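Local coordinates for reticulocyte binding protein (Streptococcus agalactiae COH1, PDB 3FAW) that is a cell-wall-anchored surface pullulanase, which probably hydrolyses alpha-1,6 branch linkages in pullulan, glycogen and related alpha-glucans, at residues A[207-219]-A[397-409]. Sequence-based numbering, arbitrary orientation.
Sequences IKRGKDKVKILDP and KTYLFEDIEPNYY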
ATOM      1  N   ILE A 207       6.550  11.990 -28.523  1.00 15.45           N
ATOM      2  CA  ILE A 207       7.979  11.701 -28.597  1.00 15.88           C
ATOM      3  C   ILE A 207       8.279  10.961 -29.890  1.00 16.59           C
ATOM      4  O   ILE A 207       7.600   9.996 -30.225  1.00 15.23           O
ATOM      5  CB  ILE A 207       8.449  10.850 -27.394  1.00 14.78           C
ATOM      6  CG1 ILE A 207       8.150  11.582 -26.080  1.00 16.60           C
ATOM      7  CG2 ILE A 207       9.947  10.549 -27.493  1.00 14.34           C
ATOM      8  CD1 ILE A 207       8.631  10.850 -24.844  1.00 16.77           C
ATOM      9  N   LYS A 208       9.293  11.425 -30.612  1.00 19.00           N
ATOM     10  CA  LYS A 208       9.738  10.771 -31.837  1.00 20.80           C
ATOM     11  C   LYS A 208      11.116  10.154 -31.628  1.00 21.25           C
ATOM     12  O   LYS A 208      12.044  10.828 -31.173  1.00 19.75           O
ATOM     13  CB  LYS A 208       9.786  11.776 -32.987  1.00 21.35           C
ATOM     14  CG  LYS A 208       9.972  11.154 -34.361  1.00 23.08           C
ATOM     15  CD  LYS A 208       9.898  12.210 -35.453  1.00 24.80           C
ATOM     16  CE  LYS A 208      10.158  11.613 -36.832  1.00 29.30           C
ATOM     17  NZ  LYS A 208       9.967  12.615 -37.920  0.10 27.46           N
ATOM     18  N   ARG A 209      11.226   8.864 -31.942  1.00 22.34           N
ATOM     19  CA  ARG A 209      12.509   8.158 -31.988  1.00 23.41           C
ATOM     20  C   ARG A 209      12.584   7.409 -33.313  1.00 24.98           C
ATOM     21  O   ARG A 209      12.034   6.316 -33.449  1.00 26.30           O
ATOM     22  CB  ARG A 209      12.639   7.172 -30.825  1.00 23.42           C
ATOM     23  CG  ARG A 209      12.875   7.820 -29.475  1.00 23.20           C
ATOM     24  CD  ARG A 209      13.009   6.774 -28.377  1.00 22.47           C
ATOM     25  NE  ARG A 209      11.764   6.030 -28.199  1.00 20.25           N
ATOM     26  CZ  ARG A 209      10.780   6.355 -27.361  1.00 17.07           C
ATOM     27  NH1 ARG A 209      10.865   7.419 -26.573  1.00 18.10           N
ATOM     28  NH2 ARG A 209       9.695   5.594 -27.314  1.00 18.44           N
ATOM     29  N   GLY A 210      13.253   8.008 -34.291  1.00 26.63           N
ATOM     30  CA  GLY A 210      13.286   7.467 -35.645  1.00 27.81           C
ATOM     31  C   GLY A 210      11.932   7.591 -36.323  1.00 29.18           C
ATOM     32  O   GLY A 210      11.343   8.674 -36.355  1.00 29.49           O
ATOM     33  N   LYS A 211      11.433   6.474 -36.850  1.00 30.22           N
ATOM     34  CA  LYS A 211      10.158   6.448 -37.579  1.00 31.23           C
ATOM     35  C   LYS A 211       8.934   6.512 -36.654  1.00 31.23           C
ATOM     36  O   LYS A 211       7.872   6.989 -37.059  1.00 32.43           O
ATOM     37  CB  LYS A 211      10.086   5.187 -38.457  1.00 31.47           C
ATOM     38  CG  LYS A 211       8.900   5.144 -39.414  0.10 31.34           C
ATOM     39  CD  LYS A 211       8.964   3.927 -40.321  0.10 31.31           C
ATOM     40  CE  LYS A 211       7.732   3.828 -41.208  0.10 31.31           C
ATOM     41  NZ  LYS A 211       7.798   2.662 -42.132  0.10 31.15           N
ATOM     42  N   ASP A 212       9.087   6.040 -35.417  1.00 30.17           N
ATOM     43  CA  ASP A 212       7.957   5.899 -34.496  1.00 29.68           C
ATOM     44  C   ASP A 212       7.639   7.184 -33.725  1.00 28.04           C
ATOM     45  O   ASP A 212       8.541   7.902 -33.294  1.00 27.78           O
ATOM     46  CB  ASP A 212       8.227   4.757 -33.510  1.00 30.63           C
ATOM     47  CG  ASP A 212       8.376   3.407 -34.200  1.00 33.27           C
ATOM     48  OD1 ASP A 212       8.511   3.374 -35.443  1.00 35.48           O
ATOM     49  OD2 ASP A 212       8.353   2.374 -33.499  1.00 37.78           O
ATOM     50  N   LYS A 213       6.345   7.455 -33.566  1.00 25.88           N
ATOM     51  CA  LYS A 213       5.850   8.541 -32.721  1.00 24.58           C
ATOM     52  C   LYS A 213       4.869   7.968 -31.706  1.00 21.63           C
ATOM     53  O   LYS A 213       4.070   7.095 -32.042  1.00 18.95           O
ATOM     54  CB  LYS A 213       5.127   9.602 -33.553  1.00 25.05           C
ATOM     55  CG  LYS A 213       6.021  10.494 -34.390  1.00 27.70           C
ATOM     56  CD  LYS A 213       5.178  11.500 -35.166  1.00 28.69           C
ATOM     57  CE  LYS A 213       6.026  12.405 -36.048  1.00 32.03           C
ATOM     58  NZ  LYS A 213       6.738  11.649 -37.115  0.10 30.96           N
ATOM     59  N   VAL A 214       4.917   8.462 -30.471  1.00 19.20           N
ATOM     60  CA  VAL A 214       3.965   8.027 -29.447  1.00 18.51           C
ATOM     61  C   VAL A 214       3.600   9.169 -28.490  1.00 16.79           C
ATOM     62  O   VAL A 214       4.429  10.025 -28.190  1.00 17.04           O
ATOM     63  CB  VAL A 214       4.504   6.799 -28.669  1.00 18.97           C
ATOM     64  CG1 VAL A 214       5.667   7.186 -27.750  1.00 17.82           C
ATOM     65  CG2 VAL A 214       3.379   6.125 -27.895  1.00 19.78           C
ATOM     66  N   LYS A 215       2.351   9.173 -28.030  1.00 14.76           N
ATOM     67  CA  LYS A 215       1.847  10.220 -27.134  1.00 13.61           C
ATOM     68  C   LYS A 215       1.847   9.728 -25.690  1.00 13.21           C
ATOM     69  O   LYS A 215       1.206   8.716 -25.373  1.00 13.43           O
ATOM     70  CB  LYS A 215       0.449  10.671 -27.571  1.00 13.37           C
ATOM     71  CG  LYS A 215       0.446  11.344 -28.947  1.00 14.26           C
ATOM     72  CD  LYS A 215      -0.954  11.638 -29.477  1.00 12.38           C
ATOM     73  CE  LYS A 215      -0.877  12.194 -30.900  1.00 13.89           C
ATOM     74  NZ  LYS A 215      -2.208  12.526 -31.483  1.00 11.91           N
ATOM     75  N   ILE A 216       2.562  10.445 -24.822  1.00 12.24           N
ATOM     76  CA  ILE A 216       2.803   9.990 -23.442  1.00 11.88           C
ATOM     77  C   ILE A 216       2.228  10.925 -22.369  1.00 12.12           C
ATOM     78  O   ILE A 216       1.902  12.084 -22.635  1.00 12.36           O
ATOM     79  CB  ILE A 216       4.327   9.719 -23.172  1.00 10.34           C
ATOM     80  CG1 ILE A 216       5.155  11.008 -23.151  1.00  9.95           C
ATOM     81  CG2 ILE A 216       4.891   8.755 -24.221  1.00  9.17           C
ATOM     82  CD1 ILE A 216       5.190  11.718 -21.818  1.00  8.75           C
ATOM     83  N   LEU A 217       2.111  10.391 -21.155  1.00 12.42           N
ATOM     84  CA  LEU A 217       1.582  11.128 -20.005  1.00 12.00           C
ATOM     85  C   LEU A 217       2.739  11.598 -19.139  1.00 12.71           C
ATOM     86  O   LEU A 217       3.550  10.787 -18.698  1.00 12.41           O
ATOM     87  CB  LEU A 217       0.640  10.237 -19.181  1.00 12.57           C
ATOM     88  CG  LEU A 217       0.216  10.743 -17.795  1.00 11.50           C
ATOM     89  CD1 LEU A 217      -0.394  12.137 -17.888  1.00 14.17           C
ATOM     90  CD2 LEU A 217      -0.765   9.773 -17.122  1.00 10.58           C
ATOM     91  N   ASP A 218       2.813  12.907 -18.908  1.00 13.49           N
ATOM     92  CA  ASP A 218       3.816  13.492 -18.019  1.00 13.23           C
ATOM     93  C   ASP A 218       3.793  12.767 -16.666  1.00 12.58           C
ATOM     94  O   ASP A 218       2.795  12.835 -15.945  1.00 11.11           O
ATOM     95  CB  ASP A 218       3.529  14.988 -17.836  1.00 12.23           C
ATOM     96  CG  ASP A 218       4.632  15.725 -17.097  1.00 12.92           C
ATOM     97  OD1 ASP A 218       5.608  15.087 -16.641  1.00 12.74           O
ATOM     98  OD2 ASP A 218       4.522  16.963 -16.969  1.00 12.86           O
ATOM     99  N   PRO A 219       4.884  12.049 -16.322  1.00 12.75           N
ATOM    100  CA  PRO A 219       4.891  11.350 -15.034  1.00 12.45           C
ATOM    101  C   PRO A 219       4.826  12.270 -13.808  1.00 12.78           C
ATOM    102  O   PRO A 219       4.393  11.828 -12.753  1.00 12.66           O
ATOM    103  CB  PRO A 219       6.202  10.543 -15.057  1.00 12.18           C
ATOM    104  CG  PRO A 219       7.016  11.109 -16.132  1.00 14.71           C
ATOM    105  CD  PRO A 219       6.120  11.824 -17.092  1.00 12.53           C
ATOM    106  N   LYS A 397       0.100  -0.199 -16.987  1.00 10.90           N
ATOM    107  CA  LYS A 397       0.505  -0.540 -18.346  1.00 11.03           C
ATOM    108  C   LYS A 397       1.981  -0.243 -18.520  1.00 11.24           C
ATOM    109  O   LYS A 397       2.428   0.855 -18.207  1.00 12.66           O
ATOM    110  CB  LYS A 397      -0.290   0.285 -19.370  1.00 10.50           C
ATOM    111  CG  LYS A 397      -1.789   0.039 -19.374  1.00 13.24           C
ATOM    112  CD  LYS A 397      -2.127  -1.359 -19.857  1.00 15.85           C
ATOM    113  CE  LYS A 397      -3.619  -1.531 -20.059  1.00 19.38           C
ATOM    114  NZ  LYS A 397      -3.954  -2.886 -20.585  1.00 18.44           N
ATOM    115  N   THR A 398       2.732  -1.214 -19.038  1.00 10.68           N
ATOM    116  CA  THR A 398       4.175  -1.060 -19.243  1.00 10.13           C
ATOM    117  C   THR A 398       4.503   0.163 -20.106  1.00 10.20           C
ATOM    118  O   THR A 398       5.506   0.836 -19.874  1.00 12.04           O
ATOM    119  CB  THR A 398       4.785  -2.337 -19.883  1.00 12.01           C
ATOM    120  OG1 THR A 398       4.547  -3.460 -19.026  1.00  9.88           O
ATOM    121  CG2 THR A 398       6.286  -2.185 -20.117  1.00  7.75           C
ATOM    122  N   TYR A 399       3.646   0.468 -21.080  1.00 10.85           N
ATOM    123  CA  TYR A 399       3.883   1.597 -21.979  1.00 11.40           C
ATOM    124  C   TYR A 399       3.885   2.981 -21.294  1.00 12.24           C
ATOM    125  O   TYR A 399       4.504   3.914 -21.801  1.00 13.37           O
ATOM    126  CB  TYR A 399       2.926   1.566 -23.187  1.00 11.93           C
ATOM    127  CG  TYR A 399       1.441   1.731 -22.901  1.00 10.97           C
ATOM    128  CD1 TYR A 399       0.922   2.939 -22.431  1.00 10.34           C
ATOM    129  CD2 TYR A 399       0.550   0.692 -23.154  1.00 11.16           C
ATOM    130  CE1 TYR A 399      -0.439   3.095 -22.194  1.00  8.75           C
ATOM    131  CE2 TYR A 399      -0.813   0.838 -22.925  1.00 13.84           C
ATOM    132  CZ  TYR A 399      -1.301   2.043 -22.441  1.00 11.41           C
ATOM    133  OH  TYR A 399      -2.646   2.187 -22.215  1.00 12.37           O
ATOM    134  N   LEU A 400       3.212   3.106 -20.149  1.00 12.49           N
ATOM    135  CA  LEU A 400       3.130   4.381 -19.423  1.00 12.00           C
ATOM    136  C   LEU A 400       4.483   5.076 -19.282  1.00 11.81           C
ATOM    137  O   LEU A 400       4.589   6.289 -19.475  1.00 12.55           O
ATOM    138  CB  LEU A 400       2.511   4.180 -18.027  1.00 12.18           C
ATOM    139  CG  LEU A 400       0.983   4.165 -17.980  1.00 13.72           C
ATOM    140  CD1 LEU A 400       0.458   3.538 -16.685  1.00 12.15           C
ATOM    141  CD2 LEU A 400       0.446   5.593 -18.157  1.00 12.92           C
ATOM    142  N   PHE A 401       5.500   4.295 -18.923  1.00 12.48           N
ATOM    143  CA  PHE A 401       6.874   4.774 -18.800  1.00 10.75           C
ATOM    144  C   PHE A 401       7.765   4.300 -19.952  1.00 10.70           C
ATOM    145  O   PHE A 401       8.692   5.008 -20.342  1.00 11.15           O
ATOM    146  CB  PHE A 401       7.469   4.327 -17.464  1.00 10.90           C
ATOM    147  CG  PHE A 401       7.073   5.196 -16.301  1.00 10.46           C
ATOM    148  CD1 PHE A 401       7.805   6.328 -15.990  1.00  7.05           C
ATOM    149  CD2 PHE A 401       5.974   4.878 -15.518  1.00  6.91           C
ATOM    150  CE1 PHE A 401       7.445   7.133 -14.920  1.00  8.69           C
ATOM    151  CE2 PHE A 401       5.606   5.681 -14.454  1.00 10.59           C
ATOM    152  CZ  PHE A 401       6.346   6.807 -14.151  1.00  9.66           C
ATOM    153  N   GLU A 402       7.487   3.120 -20.503  1.00 11.50           N
ATOM    154  CA  GLU A 402       8.329   2.559 -21.570  1.00 11.01           C
ATOM    155  C   GLU A 402       8.273   3.402 -22.843  1.00 11.81           C
ATOM    156  O   GLU A 402       9.267   3.508 -23.564  1.00 11.60           O
ATOM    157  CB  GLU A 402       7.946   1.110 -21.879  1.00 10.74           C
ATOM    158  CG  GLU A 402       9.016   0.314 -22.647  1.00 11.20           C
ATOM    159  CD  GLU A 402      10.254  -0.009 -21.817  1.00 11.31           C
ATOM    160  OE1 GLU A 402      10.250   0.225 -20.590  1.00 16.93           O
ATOM    161  OE2 GLU A 402      11.245  -0.513 -22.394  1.00 11.47           O
ATOM    162  N   ASP A 403       7.117   4.002 -23.117  1.00 12.65           N
ATOM    163  CA  ASP A 403       6.985   4.933 -24.238  1.00 13.19           C
ATOM    164  C   ASP A 403       7.868   6.170 -24.077  1.00 14.04           C
ATOM    165  O   ASP A 403       8.315   6.735 -25.063  1.00 11.29           O
ATOM    166  CB  ASP A 403       5.534   5.397 -24.401  1.00 14.28           C
ATOM    167  CG  ASP A 403       4.633   4.335 -25.014  1.00 14.40           C
ATOM    168  OD1 ASP A 403       5.142   3.339 -25.567  1.00  9.92           O
ATOM    169  OD2 ASP A 403       3.399   4.514 -24.945  1.00 15.90           O
ATOM    170  N   ILE A 404       8.096   6.600 -22.836  1.00 14.66           N
ATOM    171  CA  ILE A 404       8.821   7.846 -22.580  1.00 14.20           C
ATOM    172  C   ILE A 404      10.305   7.668 -22.859  1.00 14.36           C
ATOM    173  O   ILE A 404      10.910   8.452 -23.588  1.00 15.97           O
ATOM    174  CB  ILE A 404       8.634   8.331 -21.126  1.00 13.93           C
ATOM    175  CG1 ILE A 404       7.147   8.570 -20.827  1.00 14.48           C
ATOM    176  CG2 ILE A 404       9.441   9.609 -20.881  1.00 15.01           C
ATOM    177  CD1 ILE A 404       6.854   8.944 -19.385  1.00 10.46           C
ATOM    178  N   GLU A 405      10.882   6.631 -22.258  1.00 15.53           N
ATOM    179  CA  GLU A 405      12.287   6.287 -22.452  1.00 15.11           C
ATOM    180  C   GLU A 405      12.403   4.772 -22.378  1.00 14.04           C
ATOM    181  O   GLU A 405      12.152   4.190 -21.324  1.00 14.39           O
ATOM    182  CB  GLU A 405      13.156   6.944 -21.373  1.00 14.91           C
ATOM    183  CG  GLU A 405      14.647   6.574 -21.408  1.00 16.18           C
ATOM    184  CD  GLU A 405      15.363   7.005 -22.684  1.00 13.17           C
ATOM    185  OE1 GLU A 405      14.940   7.983 -23.332  1.00 12.08           O
ATOM    186  OE2 GLU A 405      16.374   6.366 -23.031  1.00 14.12           O
ATOM    187  N   PRO A 406      12.772   4.124 -23.495  1.00 13.19           N
ATOM    188  CA  PRO A 406      12.842   2.667 -23.475  1.00 12.87           C
ATOM    189  C   PRO A 406      14.075   2.159 -22.732  1.00 13.10           C
ATOM    190  O   PRO A 406      15.073   2.877 -22.610  1.00 13.52           O
ATOM    191  CB  PRO A 406      12.907   2.297 -24.960  1.00 13.06           C
ATOM    192  CG  PRO A 406      13.543   3.470 -25.611  1.00 13.83           C
ATOM    193  CD  PRO A 406      13.140   4.681 -24.809  1.00 12.49           C
ATOM    194  N   ASN A 407      13.988   0.930 -22.229  1.00 12.55           N
ATOM    195  CA  ASN A 407      15.114   0.281 -21.565  1.00 12.55           C
ATOM    196  C   ASN A 407      15.718   1.163 -20.466  1.00 12.32           C
ATOM    197  O   ASN A 407      16.908   1.467 -20.497  1.00 13.68           O
ATOM    198  CB  ASN A 407      16.195  -0.091 -22.591  1.00 12.94           C
ATOM    199  CG  ASN A 407      15.621  -0.708 -23.852  1.00 13.43           C
ATOM    200  OD1 ASN A 407      15.188  -1.859 -23.854  1.00 17.66           O
ATOM    201  ND2 ASN A 407      15.624   0.055 -24.934  1.00 12.12           N
ATOM    202  N   TYR A 408      14.901   1.589 -19.507  1.00 13.11           N
ATOM    203  CA  TYR A 408      15.431   2.340 -18.364  1.00 14.30           C
ATOM    204  C   TYR A 408      14.584   2.282 -17.083  1.00 13.87           C
ATOM    205  O   TYR A 408      15.067   1.847 -16.036  1.00 13.28           O
ATOM    206  CB  TYR A 408      15.682   3.817 -18.715  1.00 14.27           C
ATOM    207  CG  TYR A 408      16.160   4.555 -17.491  1.00 13.82           C
ATOM    208  CD1 TYR A 408      17.505   4.554 -17.144  1.00 11.97           C
ATOM    209  CD2 TYR A 408      15.254   5.180 -16.634  1.00  9.98           C
ATOM    210  CE1 TYR A 408      17.944   5.182 -16.002  1.00 14.50           C
ATOM    211  CE2 TYR A 408      15.679   5.804 -15.488  1.00 10.05           C
ATOM    212  CZ  TYR A 408      17.028   5.806 -15.171  1.00 12.97           C
ATOM    213  OH  TYR A 408      17.464   6.428 -14.026  1.00 11.50           O
ATOM    214  N   TYR A 409      13.349   2.766 -17.167  1.00 13.69           N
ATOM    215  CA  TYR A 409      12.520   3.016 -15.976  1.00 13.34           C
ATOM    216  C   TYR A 409      12.181   1.754 -15.188  1.00 12.50           C
ATOM    217  O   TYR A 409      12.100   1.780 -13.958  1.00 12.27           O
ATOM    218  CB  TYR A 409      11.210   3.715 -16.360  1.00 13.32           C
ATOM    219  CG  TYR A 409      11.298   5.225 -16.461  1.00 13.20           C
ATOM    220  CD1 TYR A 409      11.514   6.005 -15.327  1.00 12.47           C
ATOM    221  CD2 TYR A 409      11.124   5.876 -17.682  1.00 12.73           C
ATOM    222  CE1 TYR A 409      11.577   7.388 -15.407  1.00 10.06           C
ATOM    223  CE2 TYR A 409      11.185   7.259 -17.772  1.00 13.56           C
ATOM    224  CZ  TYR A 409      11.409   8.008 -16.630  1.00 13.29           C
ATOM    225  OH  TYR A 409      11.461   9.379 -16.709  1.00 14.19           O
TER
HETATM  226  O   HOH W   1      13.424   8.825 -25.391  1.00 13.64           O
HETATM  227  O   HOH W   2       2.089   6.476 -23.614  1.00 12.69           O
HETATM  228  O   HOH W   3       2.723   7.477 -21.006  1.00  5.28           O
HETATM  229  O   HOH W   4       3.625   8.141 -17.426  1.00  7.91           O
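Arg209 reaches across to the backbone of Asp403 and grips its carbonyl O end-on, with NH1 at 3.0 Å and NH2 at 2.9 Å. Asp403 O lies near the guanidinium plane, yet both nitrogens approach from one face of the carbonyl. A bend at chi3 (-65°) turns the group this way, and Pro406 CD covers the centre of one guanidinium face, 3.9 Å from Arg209 CZ. Water adds further polar links: one molecule joins Arg209 NH1 to Glu405 OE1, itself also hydrogen-bonded to Ser154, another joins Lys215 O to Asp403 OD2, and two more tie Leu400 O to Leu217 N and Leu217 O. Asp403 OD2 also forms a salt bridge with Lys237.

Apolar side chains fill in between. Ile404 CG1 lies crosswise against Ile216 CD1 at 3.8 Å, while Ile404 CD1 rests against Pro219 CD, 3.8 Å away. Ile216 CG2 presses on Asp403 CB at 3.4 Å, and Pro219 CB touches Phe401 CE1 at 3.6 Å.

The hairpin of strands 202-209 and 212-216, with its type II' turn, thus joins the CBM48 domain to the segment after the third strand of the TIM-barrel domain, a domain pairing found in GH13 pullulanases.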